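Long-range contacts in sugar fermentation stimulation protein homolog (Pyrococcus furiosus, PDB 4DA2), which probably binds DNA, combining an OB-fold domain with a PD-(D/E)xK nuclease-like domain that holds two calcium ions: residues A[115-119]-A[129-133]; A[169-175]-A[205-211]; A[102-107]-A[119-124]. The protein carries 1 engineered substitution. All blocks are in the same frame, centred on the assembly; numbering follows the deposited sequence.

Contact 1 (A[115-119]-A[129-133]); sequences SRLDY and FVETK. With CA (calcium ion), chain C; CA (calcium ion), chain D.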
loop_
_atom_site.group_PDB
_atom_site.type_symbol
_atom_site.label_atom_id
_atom_site.label_comp_id
_atom_site.label_asym_id
_atom_site.label_seq_id
_atom_site.Cartn_x
_atom_site.Cartn_y
_atom_site.Cartn_z
ATOM N N SER A 115 -16.867 -9.921 -0.474
ATOM C CA SER A 115 -15.428 -9.803 -0.505
ATOM C C SER A 115 -14.818 -9.918 0.906
ATOM O O SER A 115 -15.453 -10.427 1.832
ATOM C CB SER A 115 -15.071 -8.456 -1.173
ATOM O OG SER A 115 -13.710 -8.402 -1.532
ATOM N N ARG A 116 -13.579 -9.454 1.056
ATOM C CA ARG A 116 -12.930 -9.333 2.367
ATOM C C ARG A 116 -12.246 -7.978 2.398
ATOM O O ARG A 116 -11.637 -7.577 1.397
ATOM C CB ARG A 116 -11.846 -10.410 2.560
ATOM C CG ARG A 116 -12.401 -11.846 2.697
ATOM C CD ARG A 116 -11.309 -12.860 2.875
ATOM N NE ARG A 116 -11.815 -14.045 3.571
ATOM C CZ ARG A 116 -12.124 -15.199 2.997
ATOM N NH1 ARG A 116 -11.990 -15.366 1.686
ATOM N NH2 ARG A 116 -12.575 -16.193 3.752
ATOM N N LEU A 117 -12.339 -7.277 3.524
ATOM C CA LEU A 117 -11.589 -6.023 3.688
ATOM C C LEU A 117 -10.422 -6.267 4.633
ATOM O O LEU A 117 -10.438 -7.222 5.408
ATOM C CB LEU A 117 -12.496 -4.928 4.230
ATOM C CG LEU A 117 -13.660 -4.514 3.332
ATOM C CD1 LEU A 117 -14.550 -3.479 4.063
ATOM C CD2 LEU A 117 -13.150 -3.971 1.997
ATOM N N ASP A 118 -9.413 -5.394 4.593
ATOM C CA ASP A 118 -8.168 -5.658 5.303
ATOM C C ASP A 118 -8.301 -5.838 6.800
ATOM O O ASP A 118 -7.745 -6.806 7.349
ATOM C CB ASP A 118 -7.139 -4.560 5.043
ATOM C CG ASP A 118 -6.631 -4.579 3.648
ATOM O OD1 ASP A 118 -6.636 -5.655 3.001
ATOM O OD2 ASP A 118 -6.189 -3.507 3.162
ATOM N N TYR A 119 -8.997 -4.905 7.460
ATOM C CA TYR A 119 -9.060 -4.898 8.944
ATOM C C TYR A 119 -10.423 -4.595 9.520
ATOM O O TYR A 119 -11.157 -3.754 9.002
ATOM C CB TYR A 119 -8.068 -3.872 9.534
ATOM C CG TYR A 119 -6.642 -3.966 8.986
ATOM C CD1 TYR A 119 -5.792 -4.998 9.380
ATOM C CD2 TYR A 119 -6.153 -3.018 8.094
ATOM C CE1 TYR A 119 -4.496 -5.103 8.884
ATOM C CE2 TYR A 119 -4.843 -3.098 7.588
ATOM C CZ TYR A 119 -4.016 -4.138 7.996
ATOM O OH TYR A 119 -2.733 -4.249 7.493
ATOM N N PHE A 129 -14.305 -0.815 9.965
ATOM C CA PHE A 129 -13.656 -1.586 8.897
ATOM C C PHE A 129 -12.700 -0.678 8.136
ATOM O O PHE A 129 -13.083 0.433 7.728
ATOM C CB PHE A 129 -14.712 -2.147 7.946
ATOM C CG PHE A 129 -15.511 -3.259 8.535
ATOM C CD1 PHE A 129 -15.002 -4.564 8.543
ATOM C CD2 PHE A 129 -16.746 -2.998 9.145
ATOM C CE1 PHE A 129 -15.761 -5.629 9.107
ATOM C CE2 PHE A 129 -17.502 -4.043 9.721
ATOM C CZ PHE A 129 -17.001 -5.354 9.710
ATOM N N VAL A 130 -11.464 -1.140 7.956
ATOM C CA VAL A 130 -10.445 -0.349 7.260
ATOM C C VAL A 130 -9.815 -1.156 6.123
ATOM O O VAL A 130 -9.335 -2.272 6.349
ATOM C CB VAL A 130 -9.344 0.173 8.238
ATOM C CG1 VAL A 130 -8.298 0.988 7.462
ATOM C CG2 VAL A 130 -9.968 0.994 9.351
ATOM N N GLU A 131 -9.868 -0.599 4.904
ATOM C CA GLU A 131 -9.198 -1.173 3.744
ATOM C C GLU A 131 -8.003 -0.285 3.402
ATOM O O GLU A 131 -8.136 0.958 3.367
ATOM C CB GLU A 131 -10.172 -1.278 2.550
ATOM C CG GLU A 131 -9.561 -1.755 1.219
ATOM C CD GLU A 131 -8.946 -3.152 1.324
ATOM O OE1 GLU A 131 -9.416 -3.938 2.183
ATOM O OE2 GLU A 131 -7.969 -3.444 0.574
ATOM N N THR A 132 -6.839 -0.907 3.194
ATOM C CA THR A 132 -5.656 -0.134 2.814
ATOM C C THR A 132 -5.294 -0.451 1.372
ATOM O O THR A 132 -5.412 -1.614 0.938
ATOM C CB THR A 132 -4.461 -0.347 3.773
ATOM O OG1 THR A 132 -4.067 -1.726 3.739
ATOM C CG2 THR A 132 -4.853 0.019 5.197
ATOM N N LYS A 133 -4.942 0.575 0.600
ATOM C CA LYS A 133 -4.521 0.356 -0.806
ATOM C C LYS A 133 -3.153 0.952 -1.126
ATOM O O LYS A 133 -2.807 1.999 -0.612
ATOM C CB LYS A 133 -5.548 0.950 -1.767
ATOM C CG LYS A 133 -6.945 0.341 -1.600
ATOM C CD LYS A 133 -7.287 -0.560 -2.737
ATOM C CE LYS A 133 -8.582 -1.321 -2.502
ATOM N NZ LYS A 133 -8.216 -2.728 -2.147
HETATM CA CA CA C . -5.686 -3.960 0.907
HETATM CA CA CA D . -6.955 -7.612 1.832
HETATM O O HOH W 1 -9.178 -6.571 1.412
HETATM O O HOH W 2 -5.804 -3.737 -1.497
HETATM O O HOH W 3 -6.058 -6.361 -0.041
HETATM O O HOH W 4 -3.638 -4.571 2.132
HETATM O O HOH W 5 -8.062 -9.021 -0.045
HETATM O O HOH W 6 -5.013 -8.283 1.798
#
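D118 projects from its loop against strand 129-133, and its short side chain is used along its whole length. CB sits 3.4 Å from V130 O and also lies over one face of the Y119 ring. With CG anti to the carbonyl carbon (chi1 -69°), the carboxylate turns toward E131 and T132. There OD2 accepts two hydrogen bonds from one residue: T132 N at 2.7 Å and T132 OG1 at 2.8 Å, arriving from opposite faces of the carboxylate plane. The same OD2 binds the calcium ion of chain C at 2.4 Å. OD1 bridges the metals, bonded to the chain D calcium at 2.3 Å and to the other at a longer distance. Aspartate suits this place because a short acid brings both carboxylate oxygens to the ions while its own N-H still reaches E131 OE1.

E131 answers from the facing strand, its chain bent at chi2 (60°). OE1 accepts D118 N, met nearly end-on, and a water that also binds R116 O and the chain D calcium. OE2 binds the chain C calcium at 2.4 Å and takes K133 NZ at 2.8 Å from above its plane. That salt bridge, with H156 as a second partner of the lysine, would help fix the rotation of the carboxylate. T132 O and three waters complete the atoms bonded to the chain C ion here, while E109 joins D118 at the chain D ion.

Beyond the metals, Y119 and V130 exchange two backbone hydrogen bonds, and T132 CG2 meets the edge of the tyrosine ring, whose hydroxyl reaches E89. An aspartate facing a Glu-x-Lys strand is the arrangement characteristic of PD-(D/E)xK nuclease metal sites, here occupied by calcium.

Contact 2 (A[169-175]-A[205-211]); sequences RAMIVFI and GVEIRAL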
loop_
_atom_site.group_PDB
_atom_site.type_symbol
_atom_site.label_atom_id
_atom_site.label_comp_id
_atom_site.label_asym_id
_atom_site.label_seq_id
_atom_site.Cartn_x
_atom_site.Cartn_y
_atom_site.Cartn_z
ATOM N N ARG A 169 -19.087 2.217 10.493
ATOM C CA ARG A 169 -17.873 3.000 10.278
ATOM C C ARG A 169 -16.982 2.281 9.264
ATOM O O ARG A 169 -16.655 1.075 9.403
ATOM C CB ARG A 169 -17.131 3.231 11.612
ATOM C CG ARG A 169 -17.937 4.046 12.663
ATOM C CD ARG A 169 -17.860 5.538 12.355
ATOM N NE ARG A 169 -16.465 5.959 12.232
ATOM C CZ ARG A 169 -16.017 6.891 11.396
ATOM N NH1 ARG A 169 -16.847 7.538 10.581
ATOM N NH2 ARG A 169 -14.724 7.178 11.377
ATOM N N ALA A 170 -16.583 3.030 8.242
ATOM C CA ALA A 170 -15.759 2.486 7.188
ATOM C C ALA A 170 -14.698 3.508 6.777
ATOM O O ALA A 170 -14.964 4.722 6.750
ATOM C CB ALA A 170 -16.623 2.096 5.987
ATOM N N MET A 171 -13.506 3.004 6.454
ATOM C CA MET A 171 -12.355 3.846 6.068
ATOM C C MET A 171 -11.519 3.188 4.981
ATOM O O MET A 171 -11.306 1.961 5.001
ATOM C CB MET A 171 -11.447 4.126 7.278
ATOM C CG MET A 171 -10.280 5.047 6.966
ATOM S SD MET A 171 -9.232 5.349 8.410
ATOM C CE MET A 171 -10.207 6.653 9.141
ATOM N N ILE A 172 -11.088 3.996 4.006
ATOM C CA ILE A 172 -10.056 3.581 3.073
ATOM C C ILE A 172 -8.816 4.423 3.276
ATOM O O ILE A 172 -8.884 5.645 3.403
ATOM C CB ILE A 172 -10.534 3.540 1.563
ATOM C CG1 ILE A 172 -9.468 2.931 0.643
ATOM C CG2 ILE A 172 -10.962 4.930 1.046
ATOM C CD1 ILE A 172 -10.025 2.565 -0.726
ATOM N N VAL A 173 -7.680 3.744 3.344
ATOM C CA VAL A 173 -6.403 4.415 3.567
ATOM C C VAL A 173 -5.480 4.106 2.413
ATOM O O VAL A 173 -5.128 2.929 2.197
ATOM C CB VAL A 173 -5.751 3.957 4.870
ATOM C CG1 VAL A 173 -4.394 4.690 5.064
ATOM C CG2 VAL A 173 -6.673 4.207 6.100
ATOM N N PHE A 174 -5.063 5.142 1.687
ATOM C CA PHE A 174 -4.083 4.978 0.616
ATOM C C PHE A 174 -2.666 5.109 1.182
ATOM O O PHE A 174 -2.328 6.076 1.863
ATOM C CB PHE A 174 -4.376 5.997 -0.510
ATOM C CG PHE A 174 -5.701 5.778 -1.157
ATOM C CD1 PHE A 174 -5.852 4.770 -2.106
ATOM C CD2 PHE A 174 -6.826 6.514 -0.775
ATOM C CE1 PHE A 174 -7.088 4.515 -2.706
ATOM C CE2 PHE A 174 -8.076 6.280 -1.402
ATOM C CZ PHE A 174 -8.204 5.267 -2.343
ATOM N N ILE A 175 -1.847 4.102 0.913
ATOM C CA ILE A 175 -0.470 4.098 1.383
ATOM C C ILE A 175 0.417 4.630 0.252
ATOM O O ILE A 175 0.763 3.898 -0.703
ATOM C CB ILE A 175 -0.030 2.668 1.825
ATOM C CG1 ILE A 175 -1.035 2.084 2.846
ATOM C CG2 ILE A 175 1.372 2.725 2.399
ATOM C CD1 ILE A 175 -1.188 2.898 4.161
ATOM N N GLY A 205 -20.207 8.549 3.353
ATOM C CA GLY A 205 -19.683 8.538 4.722
ATOM C C GLY A 205 -18.428 7.695 4.910
ATOM O O GLY A 205 -17.954 7.544 6.046
ATOM N N VAL A 206 -17.895 7.117 3.826
ATOM C CA VAL A 206 -16.624 6.369 3.951
ATOM C C VAL A 206 -15.497 7.378 4.171
ATOM O O VAL A 206 -15.334 8.326 3.388
ATOM C CB VAL A 206 -16.279 5.518 2.706
ATOM C CG1 VAL A 206 -14.903 4.787 2.900
ATOM C CG2 VAL A 206 -17.412 4.541 2.365
ATOM N N GLU A 207 -14.725 7.185 5.240
ATOM C CA GLU A 207 -13.611 8.119 5.517
ATOM C C GLU A 207 -12.444 7.769 4.599
ATOM O O GLU A 207 -12.124 6.578 4.393
ATOM C CB GLU A 207 -13.194 8.059 6.978
ATOM C CG GLU A 207 -14.336 8.452 7.933
ATOM C CD GLU A 207 -14.662 9.952 7.936
ATOM O OE1 GLU A 207 -13.726 10.764 7.821
ATOM O OE2 GLU A 207 -15.857 10.324 8.069
ATOM N N ILE A 208 -11.850 8.792 3.996
ATOM C CA ILE A 208 -10.702 8.564 3.101
ATOM C C ILE A 208 -9.438 9.244 3.674
ATOM O O ILE A 208 -9.460 10.435 3.988
ATOM C CB ILE A 208 -10.959 9.054 1.665
ATOM C CG1 ILE A 208 -12.141 8.285 1.038
ATOM C CG2 ILE A 208 -9.665 8.930 0.838
ATOM C CD1 ILE A 208 -12.572 8.822 -0.339
ATOM N N ARG A 209 -8.351 8.476 3.813
ATOM C CA ARG A 209 -7.068 9.031 4.309
ATOM C C ARG A 209 -5.984 8.583 3.332
ATOM O O ARG A 209 -6.151 7.587 2.594
ATOM C CB ARG A 209 -6.713 8.475 5.702
ATOM C CG ARG A 209 -7.796 8.685 6.799
ATOM C CD ARG A 209 -7.981 10.140 7.240
ATOM N NE ARG A 209 -9.040 10.223 8.260
ATOM C CZ ARG A 209 -10.299 10.576 8.005
ATOM N NH1 ARG A 209 -10.657 10.937 6.776
ATOM N NH2 ARG A 209 -11.188 10.605 8.992
ATOM N N ALA A 210 -4.879 9.313 3.340
ATOM C CA ALA A 210 -3.686 8.924 2.591
ATOM C C ALA A 210 -2.437 9.248 3.417
ATOM O O ALA A 210 -2.337 10.317 3.998
ATOM C CB ALA A 210 -3.649 9.635 1.241
ATOM N N LEU A 211 -1.488 8.321 3.432
ATOM C CA LEU A 211 -0.287 8.451 4.243
ATOM C C LEU A 211 0.968 8.422 3.396
ATOM O O LEU A 211 1.041 7.646 2.456
ATOM C CB LEU A 211 -0.215 7.295 5.226
ATOM C CG LEU A 211 -1.466 6.998 6.059
ATOM C CD1 LEU A 211 -1.241 5.722 6.882
ATOM C CD2 LEU A 211 -1.787 8.183 6.976
HETATM O O HOH W 7 -17.568 5.646 8.015
#
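M171 and R209 meet at about a right angle across two parallel strands: the methionine methyl CE lies over one face of the guanidinium, 3.9 Å from R209 NE. With CG anti to the backbone N (chi1 -177°) the chain runs straight to SD, and a bend at chi3 (-83°) turns CE over the guanidinium; an unbranched, flexible thioether is well shaped to cover a flat cation. The next layer fixes the arginine. R209 NH2 gives E207 OE1 a hydrogen bond of 2.8 Å within a salt bridge, R209 NH1 reaches I208 O, and R209 NE is bound by E99. On its other oxygen E207 faces R169, whose NH1 is 3.9 Å from OE2, a long salt bridge at this more exposed end.

The side of the sheet bearing I172, F174, I208 and A210 is apolar. I172 CG2 and I208 CG1 pack side by side at 3.6 Å, and I208 CG2 touches the edge of the F174 ring at CE2, 3.8 Å away. A210, with only a methyl, lets its strand come close to F174, CB against CB; the phenylalanine also stacks on F184. On the M171 side, L211 CD1 touches both V173 CG1 and I175 CD1; a branched leucine end can meet both neighbours at once.

Holding everything in register are five backbone hydrogen bonds, from A170 O to E207 N through F174 O to L211 N. G205, with positive phi, ends helix 192-204 in a Schellman motif; a water joins its O to A170 N. Helix 151-165 covers A170, I172 and V206, whereas helix 81-93 covers V173, I175 and L211: a central parallel pair between helices, as in the alpha/beta core of PD-(D/E)xK enzymes.

Contact 3 (A[102-107]-A[119-124]); sequences GCRIIK and YLIECS. Engineered in segment 119-124: I121 (natural residue Leu).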
loop_
_atom_site.group_PDB
_atom_site.type_symbol
_atom_site.label_atom_id
_atom_site.label_comp_id
_atom_site.label_asym_id
_atom_site.label_seq_id
_atom_site.Cartn_x
_atom_site.Cartn_y
_atom_site.Cartn_z
ATOM N N GLY A 102 -6.455 4.579 21.027
ATOM C CA GLY A 102 -7.199 3.626 21.836
ATOM C C GLY A 102 -7.898 2.564 20.999
ATOM O O GLY A 102 -8.736 1.831 21.516
ATOM N N CYS A 103 -7.564 2.493 19.708
ATOM C CA CYS A 103 -8.117 1.469 18.813
ATOM C C CYS A 103 -7.046 0.463 18.441
ATOM O O CYS A 103 -5.865 0.814 18.319
ATOM C CB CYS A 103 -8.630 2.086 17.514
ATOM S SG CYS A 103 -9.769 3.436 17.671
ATOM N N ARG A 104 -7.460 -0.783 18.218
ATOM C CA ARG A 104 -6.535 -1.836 17.802
ATOM C C ARG A 104 -7.177 -2.798 16.800
ATOM O O ARG A 104 -8.406 -2.917 16.751
ATOM C CB ARG A 104 -6.061 -2.623 19.020
ATOM C CG ARG A 104 -7.194 -3.303 19.781
ATOM C CD ARG A 104 -6.730 -4.033 21.007
ATOM N NE ARG A 104 -7.840 -4.830 21.531
ATOM C CZ ARG A 104 -7.924 -6.153 21.457
ATOM N NH1 ARG A 104 -6.944 -6.877 20.914
ATOM N NH2 ARG A 104 -8.994 -6.757 21.946
ATOM N N ILE A 105 -6.345 -3.494 16.018
ATOM C CA ILE A 105 -6.870 -4.501 15.056
ATOM C C ILE A 105 -7.355 -5.716 15.855
ATOM O O ILE A 105 -6.643 -6.211 16.735
ATOM C CB ILE A 105 -5.794 -4.893 13.990
ATOM C CG1 ILE A 105 -5.438 -3.656 13.145
ATOM C CG2 ILE A 105 -6.291 -6.045 13.092
ATOM C CD1 ILE A 105 -4.044 -3.700 12.473
ATOM N N ILE A 106 -8.575 -6.165 15.569
ATOM C CA ILE A 106 -9.119 -7.377 16.178
ATOM C C ILE A 106 -9.345 -8.490 15.154
ATOM O O ILE A 106 -9.417 -9.670 15.520
ATOM C CB ILE A 106 -10.414 -7.102 16.999
ATOM C CG1 ILE A 106 -11.546 -6.551 16.109
ATOM C CG2 ILE A 106 -10.118 -6.158 18.161
ATOM C CD1 ILE A 106 -12.938 -6.608 16.744
ATOM N N LYS A 107 -9.456 -8.131 13.871
ATOM C CA LYS A 107 -9.595 -9.145 12.815
ATOM C C LYS A 107 -8.867 -8.675 11.582
ATOM O O LYS A 107 -8.949 -7.497 11.231
ATOM C CB LYS A 107 -11.051 -9.375 12.410
ATOM C CG LYS A 107 -11.903 -10.193 13.366
ATOM C CD LYS A 107 -13.337 -10.325 12.844
ATOM C CE LYS A 107 -14.199 -11.169 13.781
ATOM N NZ LYS A 107 -15.633 -11.139 13.385
ATOM N N TYR A 119 -8.997 -4.905 7.460
ATOM C CA TYR A 119 -9.060 -4.898 8.944
ATOM C C TYR A 119 -10.423 -4.595 9.520
ATOM O O TYR A 119 -11.157 -3.754 9.002
ATOM C CB TYR A 119 -8.068 -3.872 9.534
ATOM C CG TYR A 119 -6.642 -3.966 8.986
ATOM C CD1 TYR A 119 -5.792 -4.998 9.380
ATOM C CD2 TYR A 119 -6.153 -3.018 8.094
ATOM C CE1 TYR A 119 -4.496 -5.103 8.884
ATOM C CE2 TYR A 119 -4.843 -3.098 7.588
ATOM C CZ TYR A 119 -4.016 -4.138 7.996
ATOM O OH TYR A 119 -2.733 -4.249 7.493
ATOM N N LEU A 120 -10.735 -5.273 10.627
ATOM C CA LEU A 120 -11.739 -4.797 11.560
ATOM C C LEU A 120 -10.957 -4.317 12.759
ATOM O O LEU A 120 -10.151 -5.056 13.325
ATOM C CB LEU A 120 -12.713 -5.898 11.982
ATOM C CG LEU A 120 -13.764 -5.419 12.983
ATOM C CD1 LEU A 120 -14.609 -4.298 12.383
ATOM C CD2 LEU A 120 -14.659 -6.583 13.458
ATOM N N ILE A 121 -11.202 -3.058 13.099
ATOM C CA ILE A 121 -10.513 -2.366 14.187
ATOM C C ILE A 121 -11.533 -2.031 15.274
ATOM O O ILE A 121 -12.652 -1.607 14.984
ATOM C CB ILE A 121 -9.789 -1.128 13.642
ATOM C CG1 ILE A 121 -8.552 -1.597 12.878
ATOM C CG2 ILE A 121 -9.349 -0.146 14.768
ATOM C CD1 ILE A 121 -7.887 -0.522 12.045
ATOM N N GLU A 122 -11.145 -2.260 16.521
ATOM C CA GLU A 122 -12.030 -1.998 17.649
ATOM C C GLU A 122 -11.559 -0.795 18.423
ATOM O O GLU A 122 -10.377 -0.706 18.801
ATOM C CB GLU A 122 -12.153 -3.230 18.554
ATOM C CG GLU A 122 -13.155 -3.025 19.712
ATOM C CD GLU A 122 -13.289 -4.248 20.625
ATOM O OE1 GLU A 122 -12.742 -5.322 20.305
ATOM O OE2 GLU A 122 -13.967 -4.123 21.659
ATOM N N CYS A 123 -12.482 0.140 18.641
ATOM C CA CYS A 123 -12.206 1.365 19.410
ATOM C C CYS A 123 -13.065 1.381 20.691
ATOM O O CYS A 123 -13.873 0.458 20.915
ATOM C CB CYS A 123 -12.527 2.598 18.578
ATOM S SG CYS A 123 -11.574 2.697 17.039
ATOM N N SER A 124 -12.900 2.425 21.501
ATOM C CA SER A 124 -13.710 2.592 22.711
ATOM C C SER A 124 -15.206 2.623 22.437
ATOM O O SER A 124 -15.980 1.964 23.136
ATOM C CB SER A 124 -13.318 3.859 23.460
ATOM O OG SER A 124 -12.112 3.662 24.159
#
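The Y119 ring receives I105 CD1 in an off-centre CH-pi contact, 4.2 Å from the ring centroid, while K107 O lies at its edge, near the ring plane. The longer isoleucine branch is what lets CD1 reach across to the ring carbons CD1 and CE1. The second flat group, the R104 guanidinium, has I106 CG2 of its own strand over the centre of one face. E122 OE1 stands well out of the guanidinium plane, 4.3 Å from R104 NH2, so the two interact through charge alone.

I106 also reaches across to the other strand. Its CG1 occupies the position between backbone N and carbonyl carbon (chi1 62°), which turns CD1 onto L120 CD2 at 3.7 Å and lets CG2 touch E122. K107 lies alongside L120, CB against CB, with its extended stem running beside the leucine as far as CD before the charged end leads away. I121, an engineered residue (natural leucine), packs its CG1 on I105 CG1 at 3.7 Å and its CG2 on C103 CB.

The backbone explains why I106 and K107 both face L120. L120 O accepts from I106 N at 3.0 Å and from K107 N at 3.2 Å, so one extra residue is accommodated in strand 104-107; L120 N returns a bond to K107 O. Farther along, R104 and E122 form a regular hydrogen-bonded pair. Just past it, C103 SG and C123 SG are joined at 2.1 Å, with a dihedral of 109° about the S-S bond. The result is an antiparallel pair with a classic beta bulge, closed by a disulfide between the residues just before one strand and just after the other, in the nuclease-like domain's sheet.

All three contacts belong to one mixed sheet within the range of the PD-(D/E)xK-like domain. Across it run strands 104-108, 115-122, 127-139, 169-176 and 207-215, each next to the following one. Contact 3 joins the first two, contact 1 the second and third, and contact 2 the last two. Centres of contacts 1 and 2 are about 10 Å apart, those of 1 and 3 about 12 Å, and those of 2 and 3 about 15 Å. Contacts 1 and 3 share Y119 and alternate along the chain, whereas contact 2 follows both. The calcium site, shared by strands 115-122 and 127-139, thus lies between the disulfide-closed strand pair and the buried parallel pair.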